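Local coordinates for probable adhesion protein (Pseudomonas aeruginosa PAO1, PDB 6R3Z) that binds ferrous iron, manganese and nickel ions, and probably serves as the periplasmic solute-binding component of a metal transport system, at residues A[220-229]-A[243-253]. Numbering follows the deposited sequence.
Sequences VKVIFSEIDF and VKLYSLSHISY. With NI (nickel (II) ion), chain B.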
ATOM      1  N   VAL A 220       3.539  23.838   7.910  1.00 22.40           N
ATOM      2  CA  VAL A 220       3.675  22.377   7.833  1.00 21.77           C
ATOM      3  C   VAL A 220       5.066  22.049   8.391  1.00 26.23           C
ATOM      4  O   VAL A 220       6.033  22.739   8.072  1.00 25.60           O
ATOM      5  CB  VAL A 220       3.433  21.843   6.395  1.00 23.81           C
ATOM      6  CG1 VAL A 220       3.835  20.367   6.246  1.00 23.53           C
ATOM      7  CG2 VAL A 220       1.983  22.050   5.979  1.00 23.10           C
ATOM      8  N   LYS A 221       5.138  21.054   9.272  1.00 24.07           N
ATOM      9  CA  LYS A 221       6.373  20.695   9.969  1.00 24.31           C
ATOM     10  C   LYS A 221       7.224  19.674   9.231  1.00 30.58           C
ATOM     11  O   LYS A 221       8.461  19.767   9.237  1.00 31.88           O
ATOM     12  CB  LYS A 221       6.074  20.231  11.410  1.00 26.62           C
ATOM     13  CG  LYS A 221       5.353  21.273  12.289  1.00 33.39           C
ATOM     14  CD  LYS A 221       6.185  22.534  12.578  1.00 40.90           C
ATOM     15  CE  LYS A 221       5.392  23.590  13.307  1.00 38.64           C
ATOM     16  NZ  LYS A 221       6.193  24.837  13.505  1.00 44.36           N
ATOM     17  N   VAL A 222       6.573  18.651   8.661  1.00 25.97           N
ATOM     18  CA  VAL A 222       7.290  17.562   7.999  1.00 24.45           C
ATOM     19  C   VAL A 222       6.671  17.226   6.651  1.00 27.29           C
ATOM     20  O   VAL A 222       5.473  17.434   6.450  1.00 24.86           O
ATOM     21  CB  VAL A 222       7.412  16.284   8.893  1.00 27.35           C
ATOM     22  CG1 VAL A 222       8.014  16.596  10.266  1.00 26.92           C
ATOM     23  CG2 VAL A 222       6.078  15.556   9.041  1.00 27.08           C
ATOM     24  N   ILE A 223       7.497  16.672   5.749  1.00 24.12           N
ATOM     25  CA  ILE A 223       7.052  16.157   4.465  1.00 23.04           C
ATOM     26  C   ILE A 223       7.593  14.720   4.311  1.00 26.27           C
ATOM     27  O   ILE A 223       8.782  14.476   4.569  1.00 25.80           O
ATOM     28  CB  ILE A 223       7.342  17.080   3.242  1.00 27.59           C
ATOM     29  CG1 ILE A 223       6.655  16.539   1.950  1.00 27.79           C
ATOM     30  CG2 ILE A 223       8.859  17.311   3.045  1.00 29.43           C
ATOM     31  CD1 ILE A 223       6.331  17.614   0.880  1.00 33.54           C
ATOM     32  N   PHE A 224       6.710  13.785   3.929  1.00 22.44           N
ATOM     33  CA  PHE A 224       7.077  12.402   3.652  1.00 20.58           C
ATOM     34  C   PHE A 224       7.120  12.203   2.149  1.00 24.60           C
ATOM     35  O   PHE A 224       6.079  12.300   1.480  1.00 22.11           O
ATOM     36  CB  PHE A 224       6.128  11.394   4.319  1.00 21.88           C
ATOM     37  CG  PHE A 224       6.122  11.442   5.826  1.00 22.11           C
ATOM     38  CD1 PHE A 224       7.171  10.896   6.565  1.00 23.99           C
ATOM     39  CD2 PHE A 224       5.074  12.044   6.514  1.00 24.42           C
ATOM     40  CE1 PHE A 224       7.173  10.956   7.963  1.00 23.46           C
ATOM     41  CE2 PHE A 224       5.083  12.119   7.913  1.00 26.45           C
ATOM     42  CZ  PHE A 224       6.118  11.544   8.633  1.00 23.18           C
ATOM     43  N   SER A 225       8.331  11.976   1.612  1.00 21.90           N
ATOM     44  CA  SER A 225       8.542  11.736   0.184  1.00 22.09           C
ATOM     45  C   SER A 225       8.580  10.226  -0.146  1.00 25.85           C
ATOM     46  O   SER A 225       8.494   9.383   0.748  1.00 25.74           O
ATOM     47  CB  SER A 225       9.791  12.466  -0.322  1.00 25.50           C
ATOM     48  OG  SER A 225      10.972  11.917   0.241  1.00 29.04           O
ATOM     49  N   GLU A 226       8.702   9.894  -1.439  1.00 22.89           N
ATOM     50  CA  GLU A 226       8.723   8.507  -1.902  1.00 20.76           C
ATOM     51  C   GLU A 226      10.115   7.927  -2.049  1.00 23.97           C
ATOM     52  O   GLU A 226      10.940   8.477  -2.779  1.00 24.73           O
ATOM     53  CB  GLU A 226       8.015   8.398  -3.284  1.00 21.19           C
ATOM     54  CG  GLU A 226       6.511   8.650  -3.240  1.00 22.51           C
ATOM     55  CD  GLU A 226       5.816   7.625  -2.376  1.00 31.28           C
ATOM     56  OE1 GLU A 226       5.670   6.461  -2.820  1.00 25.13           O
ATOM     57  OE2 GLU A 226       5.496   7.970  -1.217  1.00 25.17           O
ATOM     58  N   ILE A 227      10.342   6.753  -1.440  1.00 20.67           N
ATOM     59  CA  ILE A 227      11.587   6.021  -1.643  1.00 21.72           C
ATOM     60  C   ILE A 227      11.517   5.276  -3.012  1.00 25.97           C
ATOM     61  O   ILE A 227      12.514   5.227  -3.735  1.00 25.34           O
ATOM     62  CB  ILE A 227      11.843   4.997  -0.493  1.00 24.80           C
ATOM     63  CG1 ILE A 227      11.958   5.689   0.885  1.00 25.71           C
ATOM     64  CG2 ILE A 227      13.090   4.150  -0.787  1.00 27.25           C
ATOM     65  CD1 ILE A 227      11.853   4.720   2.132  1.00 36.23           C
ATOM     66  N   ASP A 228      10.341   4.663  -3.323  1.00 22.03           N
ATOM     67  CA  ASP A 228      10.153   3.757  -4.457  1.00 22.23           C
ATOM     68  C   ASP A 228      10.408   4.356  -5.826  1.00 30.13           C
ATOM     69  O   ASP A 228      11.339   3.925  -6.503  1.00 33.24           O
ATOM     70  CB  ASP A 228       8.769   3.100  -4.399  1.00 22.20           C
ATOM     71  CG  ASP A 228       8.673   2.037  -3.315  1.00 25.79           C
ATOM     72  OD1 ASP A 228       9.722   1.741  -2.663  1.00 26.16           O
ATOM     73  OD2 ASP A 228       7.554   1.520  -3.091  1.00 25.31           O
ATOM     74  N   PHE A 229       9.597   5.295  -6.255  1.00 26.13           N
ATOM     75  CA  PHE A 229       9.810   5.910  -7.581  1.00 25.56           C
ATOM     76  C   PHE A 229       9.862   7.414  -7.311  1.00 27.67           C
ATOM     77  O   PHE A 229       8.843   8.106  -7.347  1.00 28.32           O
ATOM     78  CB  PHE A 229       8.705   5.474  -8.567  1.00 26.74           C
ATOM     79  CG  PHE A 229       8.782   4.002  -8.904  1.00 27.10           C
ATOM     80  CD1 PHE A 229       9.613   3.545  -9.924  1.00 30.22           C
ATOM     81  CD2 PHE A 229       8.057   3.061  -8.169  1.00 27.13           C
ATOM     82  CE1 PHE A 229       9.698   2.176 -10.218  1.00 31.14           C
ATOM     83  CE2 PHE A 229       8.145   1.694  -8.462  1.00 29.89           C
ATOM     84  CZ  PHE A 229       8.960   1.258  -9.488  1.00 29.13           C
ATOM     85  N   VAL A 243      10.732  22.834   5.331  1.00 32.71           N
ATOM     86  CA  VAL A 243      10.037  21.692   5.925  1.00 32.36           C
ATOM     87  C   VAL A 243      10.990  20.484   5.994  1.00 35.80           C
ATOM     88  O   VAL A 243      11.650  20.178   4.999  1.00 37.54           O
ATOM     89  CB  VAL A 243       8.718  21.419   5.136  1.00 37.08           C
ATOM     90  CG1 VAL A 243       8.047  20.137   5.561  1.00 37.80           C
ATOM     91  CG2 VAL A 243       7.743  22.584   5.277  1.00 36.97           C
ATOM     92  N   LYS A 244      11.093  19.838   7.181  1.00 29.23           N
ATOM     93  CA  LYS A 244      11.927  18.654   7.402  1.00 28.66           C
ATOM     94  C   LYS A 244      11.444  17.487   6.528  1.00 31.11           C
ATOM     95  O   LYS A 244      10.248  17.201   6.476  1.00 30.73           O
ATOM     96  CB  LYS A 244      11.940  18.229   8.886  1.00 31.00           C
ATOM     97  CG  LYS A 244      12.739  19.147   9.802  1.00 41.39           C
ATOM     98  CD  LYS A 244      12.810  18.575  11.221  1.00 53.41           C
ATOM     99  CE  LYS A 244      13.575  19.473  12.171  1.00 59.22           C
ATOM    100  NZ  LYS A 244      13.578  18.932  13.559  1.00 60.27           N
ATOM    101  N   LEU A 245      12.378  16.828   5.849  1.00 27.76           N
ATOM    102  CA  LEU A 245      12.077  15.744   4.933  1.00 28.01           C
ATOM    103  C   LEU A 245      12.382  14.345   5.497  1.00 29.07           C
ATOM    104  O   LEU A 245      13.468  14.096   6.027  1.00 27.72           O
ATOM    105  CB  LEU A 245      12.850  15.971   3.611  1.00 29.70           C
ATOM    106  CG  LEU A 245      12.773  14.866   2.550  1.00 35.77           C
ATOM    107  CD1 LEU A 245      11.429  14.855   1.880  1.00 35.76           C
ATOM    108  CD2 LEU A 245      13.897  15.019   1.525  1.00 41.67           C
ATOM    109  N   TYR A 246      11.408  13.438   5.337  1.00 25.03           N
ATOM    110  CA  TYR A 246      11.499  12.019   5.664  1.00 23.87           C
ATOM    111  C   TYR A 246      10.964  11.280   4.430  1.00 27.38           C
ATOM    112  O   TYR A 246      10.296  11.898   3.594  1.00 27.48           O
ATOM    113  CB  TYR A 246      10.682  11.669   6.921  1.00 24.02           C
ATOM    114  CG  TYR A 246      11.120  12.431   8.153  1.00 24.74           C
ATOM    115  CD1 TYR A 246      10.580  13.678   8.452  1.00 26.65           C
ATOM    116  CD2 TYR A 246      12.055  11.894   9.040  1.00 25.11           C
ATOM    117  CE1 TYR A 246      10.971  14.386   9.585  1.00 27.21           C
ATOM    118  CE2 TYR A 246      12.456  12.600  10.182  1.00 25.32           C
ATOM    119  CZ  TYR A 246      11.920  13.855  10.437  1.00 29.56           C
ATOM    120  OH  TYR A 246      12.256  14.597  11.542  1.00 31.33           O
ATOM    121  N   SER A 247      11.311  10.004   4.276  1.00 22.71           N
ATOM    122  CA  SER A 247      10.863   9.236   3.131  1.00 22.92           C
ATOM    123  C   SER A 247      10.228   7.924   3.581  1.00 24.92           C
ATOM    124  O   SER A 247      10.654   7.315   4.580  1.00 23.10           O
ATOM    125  CB  SER A 247      12.012   8.995   2.159  1.00 28.01           C
ATOM    126  OG  SER A 247      12.515  10.221   1.651  1.00 37.24           O
ATOM    127  N   LEU A 248       9.180   7.532   2.851  1.00 22.45           N
ATOM    128  CA  LEU A 248       8.387   6.336   3.093  1.00 21.77           C
ATOM    129  C   LEU A 248       8.309   5.451   1.862  1.00 23.84           C
ATOM    130  O   LEU A 248       8.503   5.917   0.728  1.00 20.79           O
ATOM    131  CB  LEU A 248       6.972   6.715   3.570  1.00 21.69           C
ATOM    132  CG  LEU A 248       6.841   7.547   4.862  1.00 25.02           C
ATOM    133  CD1 LEU A 248       5.394   7.934   5.089  1.00 25.06           C
ATOM    134  CD2 LEU A 248       7.392   6.787   6.108  1.00 25.54           C
ATOM    135  N   SER A 249       7.993   4.177   2.098  1.00 20.24           N
ATOM    136  CA  SER A 249       7.850   3.184   1.060  1.00 21.08           C
ATOM    137  C   SER A 249       6.378   2.917   0.741  1.00 23.25           C
ATOM    138  O   SER A 249       5.587   2.619   1.635  1.00 22.60           O
ATOM    139  CB  SER A 249       8.539   1.881   1.458  1.00 24.58           C
ATOM    140  OG  SER A 249       8.347   0.903   0.448  1.00 24.05           O
ATOM    141  N   HIS A 250       6.047   2.932  -0.556  1.00 20.23           N
ATOM    142  CA  HIS A 250       4.715   2.577  -1.071  1.00 18.76           C
ATOM    143  C   HIS A 250       4.670   1.005  -1.168  1.00 22.52           C
ATOM    144  O   HIS A 250       3.644   0.443  -1.563  1.00 21.65           O
ATOM    145  CB  HIS A 250       4.593   3.174  -2.489  1.00 19.33           C
ATOM    146  CG  HIS A 250       3.214   3.221  -3.090  1.00 21.71           C
ATOM    147  ND1 HIS A 250       2.529   2.060  -3.458  1.00 22.12           N
ATOM    148  CD2 HIS A 250       2.513   4.295  -3.546  1.00 22.78           C
ATOM    149  CE1 HIS A 250       1.422   2.476  -4.069  1.00 22.06           C
ATOM    150  NE2 HIS A 250       1.363   3.805  -4.128  1.00 22.11           N
ATOM    151  N   ILE A 251       5.806   0.317  -0.861  1.00 18.58           N
ATOM    152  CA  ILE A 251       5.960  -1.163  -0.936  1.00 19.01           C
ATOM    153  C   ILE A 251       5.614  -1.585  -2.398  1.00 23.94           C
ATOM    154  O   ILE A 251       4.676  -2.353  -2.661  1.00 22.34           O
ATOM    155  CB  ILE A 251       5.156  -1.904   0.174  1.00 23.18           C
ATOM    156  CG1 ILE A 251       5.334  -1.166   1.561  1.00 24.21           C
ATOM    157  CG2 ILE A 251       5.585  -3.408   0.228  1.00 22.49           C
ATOM    158  CD1 ILE A 251       4.547  -1.730   2.770  1.00 27.51           C
ATOM    159  N   SER A 252       6.326  -0.965  -3.366  1.00 21.43           N
ATOM    160  CA  SER A 252       6.037  -1.171  -4.784  1.00 21.19           C
ATOM    161  C   SER A 252       7.288  -1.367  -5.629  1.00 24.68           C
ATOM    162  O   SER A 252       7.159  -1.479  -6.845  1.00 23.22           O
ATOM    163  CB  SER A 252       5.282   0.047  -5.311  1.00 24.58           C
ATOM    164  OG  SER A 252       6.159   1.165  -5.376  1.00 22.63           O
ATOM    165  N   TYR A 253       8.482  -1.399  -5.011  1.00 22.14           N
ATOM    166  CA  TYR A 253       9.749  -1.506  -5.754  1.00 24.11           C
ATOM    167  C   TYR A 253      10.463  -2.844  -5.575  1.00 29.04           C
ATOM    168  O   TYR A 253      10.608  -3.294  -4.455  1.00 27.90           O
ATOM    169  CB  TYR A 253      10.687  -0.372  -5.285  1.00 26.05           C
ATOM    170  CG  TYR A 253      11.927  -0.219  -6.135  1.00 29.98           C
ATOM    171  CD1 TYR A 253      11.902   0.532  -7.305  1.00 33.24           C
ATOM    172  CD2 TYR A 253      13.123  -0.839  -5.780  1.00 31.16           C
ATOM    173  CE1 TYR A 253      13.036   0.660  -8.109  1.00 37.42           C
ATOM    174  CE2 TYR A 253      14.262  -0.725  -6.578  1.00 32.98           C
ATOM    175  CZ  TYR A 253      14.213   0.024  -7.744  1.00 41.66           C
ATOM    176  OH  TYR A 253      15.332   0.179  -8.530  1.00 43.45           O
TER
HETATM  177 NI    NI B 401      -0.171   4.917  -5.255  1.00 22.78          NI
HETATM  178  O   HOH W   1       7.794   4.910  -1.857  1.00 19.97           O
HETATM  179  O   HOH W   2       9.431  -1.063  -2.089  1.00 24.69           O
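Val243, just before strand 244-248 of a parallel beta-alpha-beta unit, lays its CG1 on the backbone of strand 220-226, 3.4 Å from Val222 C; helix 234-241 makes the crossover. Strand 244-248 is an edge strand of its four-stranded sheet, with 220-226 between it and 172-175. Lys244 O takes the amide of Ile223, and Leu245 CD1 reaches Ile223 CG2 and Ser225 on the face packed against the helix. Tyr246 bonds both ways along the ladder, N to Ile223 O and O from Ser225 N. On the other face its CB meets Phe224 CD1 at 3.6 Å, and its ring reaches Val222 CG1, with the hydroxyl bonded to Glu278. Ser247 OG donates to Ser225 OG at 2.7 Å; the Ser225 hydroxyl, set between its backbone N and carbonyl carbon (chi1 67°), faces this neighbour. Leu248 sets CD1 against Phe224 CB; its N bonds Ser225 O, and its own O takes Ile227 N just past the end of strand 220-226. Ser249 OG accepts from Ile251 N in an ST turn and is also hydrogen-bonded to Glu264. His250 NE2 binds nickel at 2.2 Å, with His41, His66, His111, His177 and His199 completing the site. A water bonded to Glu226 OE1, Asp228 N, Leu248 O and His250 N links the two segments where the strands end; Glu226 OE2 goes to Tyr180. Ser252 then grips Asp228 OD2 twice from one face of the carboxylate, through N at 2.8 Å and OG at 2.7 Å. Finally, Tyr253 turns its edge to the Phe229 ring face, planes at 62°, CD1 lying 3.7 Å from Phe229 CZ.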